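Local coordinates for protein eukaryotic translation initiation factor 5A-2 (Arabidopsis thaliana, PDB 3HKS) that promotes translation elongation and termination, binding between the exit and peptidyl sites of stalled ribosomes and helping them through polyproline and other stalling motifs, at residues A132-G137 against C158-V163; K123-T126 against L130-Q133. All blocks are in the same frame, centred on the assembly; numbering follows the deposited sequence.

Contact 1: A132-G137 against C158-V163; sequences AQMRLG and CAVKEV
Val-160 points its CB toward the helix, and with CG1 anti to the backbone N (chi1 177°) and CG2 anti to the carbonyl carbon both methyls touch it. Met-134 places CG beside its own backbone N (chi1 -68°), and its chain then crosses the valine at about a right angle. Met-134 CG comes within 3.5 Å of Val-160 CG2 and 3.9 Å of Val-160 CG1. The sulfur follows, with Met-134 SD 3.9 Å from Val-160 CG2. Val-160 CG1 also meets Gln-133, whose CB lies 3.8 Å away. Val-160 thus fits against two successive residues of helix 128-139. The rest of Gln-133 runs extended to the carbonyl of Val-160. Its OE1 stops 3.3 Å from Val-160 O. Both atoms are acceptors, so no hydrogen bond forms. The amide nitrogen NE2 instead makes a weak hydrogen bond to Gly-129 O, one turn back in the helix. Met-134 also touches Leu-100 of strand 87-103 and Leu-124 and Pro-125 of the loop before the helix, which places it between helix and sheet of the OB-fold domain. The contact is held by carbon and sulfur packing, with an amide oxygen beside it that adds no bond.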
ATOM      1  N   ALA A 132     -17.962   8.209   4.522  1.00 15.04           N
ATOM      2  CA  ALA A 132     -19.268   8.175   5.161  1.00 14.26           C
ATOM      3  C   ALA A 132     -19.298   7.154   6.298  1.00 14.15           C
ATOM      4  O   ALA A 132     -19.888   7.415   7.346  1.00 14.11           O
ATOM      5  CB  ALA A 132     -20.358   7.880   4.147  1.00 14.23           C
ATOM      6  N   GLN A 133     -18.676   5.993   6.091  1.00 13.67           N
ATOM      7  CA  GLN A 133     -18.581   4.976   7.148  1.00 14.11           C
ATOM      8  C   GLN A 133     -17.859   5.506   8.394  1.00 13.86           C
ATOM      9  O   GLN A 133     -18.308   5.261   9.520  1.00 13.39           O
ATOM     10  CB  GLN A 133     -17.847   3.724   6.656  1.00 14.02           C
ATOM     11  CG  GLN A 133     -18.659   2.836   5.759  1.00 15.74           C
ATOM     12  CD  GLN A 133     -17.878   1.627   5.307  1.00 17.69           C
ATOM     13  OE1 GLN A 133     -17.707   0.669   6.060  1.00 20.88           O
ATOM     14  NE2 GLN A 133     -17.402   1.659   4.072  1.00 17.61           N
ATOM     15  N   MET A 134     -16.747   6.212   8.172  1.00 12.98           N
ATOM     16  CA  MET A 134     -15.948   6.789   9.257  1.00 13.78           C
ATOM     17  C   MET A 134     -16.711   7.872  10.007  1.00 13.53           C
ATOM     18  O   MET A 134     -16.771   7.835  11.228  1.00 13.10           O
ATOM     19  CB  MET A 134     -14.616   7.350   8.735  1.00 13.21           C
ATOM     20  CG  MET A 134     -13.679   6.262   8.245  1.00 13.97           C
ATOM     21  SD  MET A 134     -12.163   6.881   7.514  1.00 14.62           S
ATOM     22  CE  MET A 134     -11.401   7.662   8.920  1.00 13.10           C
ATOM     23  N   ARG A 135     -17.288   8.819   9.258  1.00 13.78           N
ATOM     24  CA  ARG A 135     -18.013   9.944   9.823  1.00 14.64           C
ATOM     25  C   ARG A 135     -19.259   9.502  10.574  1.00 14.89           C
ATOM     26  O   ARG A 135     -19.518   9.992  11.673  1.00 15.47           O
ATOM     27  CB  ARG A 135     -18.383  10.977   8.748  1.00 14.42           C
ATOM     28  CG  ARG A 135     -17.207  11.750   8.135  1.00 16.88           C
ATOM     29  CD  ARG A 135     -17.705  12.906   7.252  1.00 17.85           C
ATOM     30  NE  ARG A 135     -18.376  13.908   8.088  1.00 26.73           N
ATOM     31  CZ  ARG A 135     -19.456  14.615   7.743  1.00 28.91           C
ATOM     32  NH1 ARG A 135     -20.038  14.447   6.557  1.00 29.99           N
ATOM     33  NH2 ARG A 135     -19.964  15.495   8.599  1.00 30.50           N
ATOM     34  N   LEU A 136     -20.027   8.593   9.972  1.00 14.82           N
ATOM     35  CA  LEU A 136     -21.232   8.054  10.603  1.00 15.05           C
ATOM     36  C   LEU A 136     -20.904   7.258  11.860  1.00 14.84           C
ATOM     37  O   LEU A 136     -21.528   7.463  12.882  1.00 15.09           O
ATOM     38  CB  LEU A 136     -22.022   7.170   9.636  1.00 14.94           C
ATOM     39  CG  LEU A 136     -23.318   6.523  10.143  1.00 15.54           C
ATOM     40  CD1 LEU A 136     -24.382   7.579  10.437  1.00 16.11           C
ATOM     41  CD2 LEU A 136     -23.840   5.518   9.110  1.00 16.49           C
ATOM     42  N   GLY A 137     -19.941   6.343  11.766  1.00 14.70           N
ATOM     43  CA  GLY A 137     -19.510   5.545  12.912  1.00 15.12           C
ATOM     44  C   GLY A 137     -19.017   6.401  14.069  1.00 15.37           C
ATOM     45  O   GLY A 137     -19.325   6.125  15.217  1.00 15.80           O
ATOM     46  N   CYS A 158      -7.707   2.317   3.429  1.00 19.40           N
ATOM     47  CA  CYS A 158      -8.146   1.342   2.430  1.00 20.95           C
ATOM     48  C   CYS A 158      -9.321   0.455   2.888  1.00 20.84           C
ATOM     49  O   CYS A 158      -9.932  -0.233   2.069  1.00 21.61           O
ATOM     50  CB  CYS A 158      -6.944   0.473   1.980  1.00 20.82           C
ATOM     51  SG  CYS A 158      -6.273  -0.590   3.319  1.00 24.64           S
ATOM     52  N   ALA A 159      -9.640   0.470   4.181  1.00 20.58           N
ATOM     53  CA  ALA A 159     -10.816  -0.243   4.703  1.00 20.41           C
ATOM     54  C   ALA A 159     -11.329   0.383   5.997  1.00 20.65           C
ATOM     55  O   ALA A 159     -10.576   1.016   6.724  1.00 20.24           O
ATOM     56  CB  ALA A 159     -10.513  -1.725   4.915  1.00 20.26           C
ATOM     57  N   VAL A 160     -12.620   0.202   6.267  1.00 21.45           N
ATOM     58  CA  VAL A 160     -13.260   0.709   7.474  1.00 21.92           C
ATOM     59  C   VAL A 160     -14.253  -0.333   7.978  1.00 23.16           C
ATOM     60  O   VAL A 160     -15.060  -0.837   7.209  1.00 23.69           O
ATOM     61  CB  VAL A 160     -14.000   2.055   7.217  1.00 21.65           C
ATOM     62  CG1 VAL A 160     -14.745   2.539   8.491  1.00 20.43           C
ATOM     63  CG2 VAL A 160     -13.033   3.129   6.717  1.00 20.91           C
ATOM     64  N   LYS A 161     -14.205  -0.640   9.270  1.00 24.40           N
ATOM     65  CA  LYS A 161     -15.212  -1.509   9.895  1.00 25.85           C
ATOM     66  C   LYS A 161     -15.582  -1.022  11.294  1.00 26.46           C
ATOM     67  O   LYS A 161     -14.769  -0.398  11.978  1.00 26.28           O
ATOM     68  CB  LYS A 161     -14.725  -2.958   9.967  1.00 25.62           C
ATOM     69  CG  LYS A 161     -13.484  -3.148  10.825  1.00 28.04           C
ATOM     70  CD  LYS A 161     -13.025  -4.608  10.891  1.00 32.40           C
ATOM     71  CE  LYS A 161     -11.603  -4.695  11.455  1.00 34.58           C
ATOM     72  NZ  LYS A 161     -11.286  -6.035  12.039  1.00 36.70           N
ATOM     73  N   GLU A 162     -16.811  -1.309  11.715  1.00 27.53           N
ATOM     74  CA  GLU A 162     -17.185  -1.116  13.116  1.00 28.76           C
ATOM     75  C   GLU A 162     -17.077  -2.413  13.900  1.00 28.82           C
ATOM     76  O   GLU A 162     -17.411  -3.484  13.393  1.00 29.14           O
ATOM     77  CB  GLU A 162     -18.565  -0.480  13.261  1.00 28.90           C
ATOM     78  CG  GLU A 162     -19.697  -1.227  12.614  1.00 31.99           C
ATOM     79  CD  GLU A 162     -21.010  -0.950  13.310  1.00 34.56           C
ATOM     80  OE1 GLU A 162     -21.222  -1.508  14.411  1.00 36.05           O
ATOM     81  OE2 GLU A 162     -21.815  -0.168  12.758  1.00 34.96           O
ATOM     82  N   VAL A 163     -16.580  -2.326  15.128  1.00 29.15           N
ATOM     83  CA  VAL A 163     -16.372  -3.532  15.928  1.00 29.34           C
ATOM     84  C   VAL A 163     -17.157  -3.541  17.249  1.00 29.74           C
ATOM     85  O   VAL A 163     -16.989  -4.450  18.068  1.00 30.31           O
ATOM     86  CB  VAL A 163     -14.855  -3.858  16.161  1.00 29.29           C
ATOM     87  CG1 VAL A 163     -14.146  -4.170  14.837  1.00 29.03           C
ATOM     88  CG2 VAL A 163     -14.150  -2.745  16.907  1.00 28.66           C
TER

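Contact 2: K123-T126 against L130-Q133; sequences KLPT and LTAQ. With EDO (1,2-ethanediol), chain F.
Thr-131 reaches from helix 128-139 to the loop just before it, and its hydroxyl makes the hydrogen bond of the contact. Its CB lies 3.9 Å from Pro-125 O. From CB the side chain branches. CG2 is anti to the backbone N, which leaves OG1 beside that N (chi1 -77°) and facing the loop. OG1 donates a hydrogen bond of 2.7 Å to Pro-125 O. The C=O...OG1 angle is 137°, and the donor is tilted 16° from the carbonyl plane. The same oxygen sits among carbons: Pro-125 CD is 3.3 Å from Thr-131 OG1, and Leu-124 CB is 3.6 Å from it. OG1 also has a weak hydrogen bond to Asp-127 O, which would share its one proton with the bond to Pro-125. Next to the hydroxyl, Pro-125 CG packs on Leu-130 CB at 3.7 Å, the two side chains crossing at about a right angle. Asp-127 OD1 accepts a hydrogen bond from Leu-130 N in the first turn of the helix. At the start of segment 123-126, Lys-123 N donates a bond of 3.1 Å to O1 of a 1,2-ethanediol, probably from the crystallisation liquor. The loop is joined to the start of the helix by one side-chain-to-backbone bond and a proline ring lying on the helix.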
ATOM      1  N   LYS A 123      -5.696  12.226   6.307  1.00 17.75           N
ATOM      2  CA  LYS A 123      -6.981  12.849   6.086  1.00 18.09           C
ATOM      3  C   LYS A 123      -7.992  11.793   5.681  1.00 17.73           C
ATOM      4  O   LYS A 123      -7.633  10.628   5.452  1.00 16.93           O
ATOM      5  CB  LYS A 123      -6.867  13.950   5.031  1.00 18.81           C
ATOM      6  CG  LYS A 123      -5.850  15.036   5.428  1.00 20.73           C
ATOM      7  CD  LYS A 123      -6.037  16.319   4.645  1.00 24.37           C
ATOM      8  CE  LYS A 123      -7.223  17.129   5.170  1.00 25.28           C
ATOM      9  NZ  LYS A 123      -7.227  18.506   4.604  1.00 28.24           N
ATOM     10  N   LEU A 124      -9.262  12.196   5.645  1.00 17.41           N
ATOM     11  CA  LEU A 124     -10.343  11.328   5.194  1.00 17.67           C
ATOM     12  C   LEU A 124     -10.070  10.839   3.766  1.00 17.93           C
ATOM     13  O   LEU A 124      -9.613  11.616   2.920  1.00 17.59           O
ATOM     14  CB  LEU A 124     -11.690  12.058   5.263  1.00 17.40           C
ATOM     15  CG  LEU A 124     -12.252  12.336   6.663  1.00 16.99           C
ATOM     16  CD1 LEU A 124     -13.291  13.444   6.606  1.00 15.12           C
ATOM     17  CD2 LEU A 124     -12.866  11.063   7.244  1.00 15.31           C
ATOM     18  N   PRO A 125     -10.346   9.551   3.494  1.00 18.55           N
ATOM     19  CA  PRO A 125     -10.027   9.068   2.142  1.00 19.35           C
ATOM     20  C   PRO A 125     -10.917   9.725   1.079  1.00 20.31           C
ATOM     21  O   PRO A 125     -12.008  10.204   1.395  1.00 20.28           O
ATOM     22  CB  PRO A 125     -10.278   7.558   2.222  1.00 18.80           C
ATOM     23  CG  PRO A 125     -11.145   7.352   3.441  1.00 18.40           C
ATOM     24  CD  PRO A 125     -10.959   8.514   4.354  1.00 17.82           C
ATOM     25  N   THR A 126     -10.443   9.756  -0.165  1.00 21.65           N
ATOM     26  CA  THR A 126     -11.218  10.309  -1.290  1.00 22.52           C
ATOM     27  C   THR A 126     -12.469   9.463  -1.608  1.00 22.36           C
ATOM     28  O   THR A 126     -13.473   9.992  -2.077  1.00 23.44           O
ATOM     29  CB  THR A 126     -10.336  10.502  -2.550  1.00 23.28           C
ATOM     30  OG1 THR A 126      -9.845   9.230  -2.996  1.00 26.22           O
ATOM     31  CG2 THR A 126      -9.148  11.429  -2.252  1.00 22.41           C
ATOM     32  N   LEU A 130     -16.072   4.982   2.181  1.00 16.72           N
ATOM     33  CA  LEU A 130     -15.172   4.859   3.319  1.00 16.47           C
ATOM     34  C   LEU A 130     -15.303   6.054   4.256  1.00 15.77           C
ATOM     35  O   LEU A 130     -15.348   5.885   5.457  1.00 15.62           O
ATOM     36  CB  LEU A 130     -13.726   4.709   2.836  1.00 16.37           C
ATOM     37  CG  LEU A 130     -13.016   3.338   2.845  1.00 17.89           C
ATOM     38  CD1 LEU A 130     -13.946   2.123   2.774  1.00 15.34           C
ATOM     39  CD2 LEU A 130     -11.927   3.280   1.756  1.00 16.44           C
ATOM     40  N   THR A 131     -15.389   7.250   3.687  1.00 15.51           N
ATOM     41  CA  THR A 131     -15.533   8.483   4.456  1.00 15.47           C
ATOM     42  C   THR A 131     -16.869   8.564   5.197  1.00 15.53           C
ATOM     43  O   THR A 131     -16.900   8.937   6.369  1.00 15.71           O
ATOM     44  CB  THR A 131     -15.264   9.731   3.570  1.00 15.63           C
ATOM     45  OG1 THR A 131     -13.853   9.859   3.390  1.00 14.92           O
ATOM     46  CG2 THR A 131     -15.795  11.032   4.202  1.00 15.17           C
ATOM     47  N   ALA A 132     -17.962   8.209   4.522  1.00 15.04           N
ATOM     48  CA  ALA A 132     -19.268   8.175   5.161  1.00 14.26           C
ATOM     49  C   ALA A 132     -19.298   7.154   6.298  1.00 14.15           C
ATOM     50  O   ALA A 132     -19.888   7.415   7.346  1.00 14.11           O
ATOM     51  CB  ALA A 132     -20.358   7.880   4.147  1.00 14.23           C
ATOM     52  N   GLN A 133     -18.676   5.993   6.091  1.00 13.67           N
ATOM     53  CA  GLN A 133     -18.581   4.976   7.148  1.00 14.11           C
ATOM     54  C   GLN A 133     -17.859   5.506   8.394  1.00 13.86           C
ATOM     55  O   GLN A 133     -18.308   5.261   9.520  1.00 13.39           O
ATOM     56  CB  GLN A 133     -17.847   3.724   6.656  1.00 14.02           C
ATOM     57  CG  GLN A 133     -18.659   2.836   5.759  1.00 15.74           C
ATOM     58  CD  GLN A 133     -17.878   1.627   5.307  1.00 17.69           C
ATOM     59  OE1 GLN A 133     -17.707   0.669   6.060  1.00 20.88           O
ATOM     60  NE2 GLN A 133     -17.402   1.659   4.072  1.00 17.61           N
TER
HETATM   61  C1  EDO F 163      -4.977   9.575   3.687  1.00 34.73           C
HETATM   62  O1  EDO F 163      -4.618  10.973   3.692  1.00 36.24           O
HETATM   63  C2  EDO F 163      -6.190   9.349   2.791  1.00 34.13           C
HETATM   64  O2  EDO F 163      -6.357   7.957   2.481  1.00 32.65           O

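Overall arrangement
Both contacts use helix 128-139, their segments overlap at residues 132-133, and their centres lie about 8 Å apart. Contact 1 is partly buried and joins the helix to strand 154-163, its segments 21 residues apart at the closest ends. Contact 2 is a surface contact between the helix and the loop that leads into it. Their chemistry differs accordingly: contact 1 is mainly apolar and has no hydrogen bond across it, while contact 2 combines apolar packing with a side-chain bond to a backbone carbonyl. The two meet directly, with Met-134 SD 3.8 Å from Pro-125 CD and Val-160 CG2 3.8 Å from Leu-130 O, so loop, helix and strand touch one another in this part of the OB-fold domain.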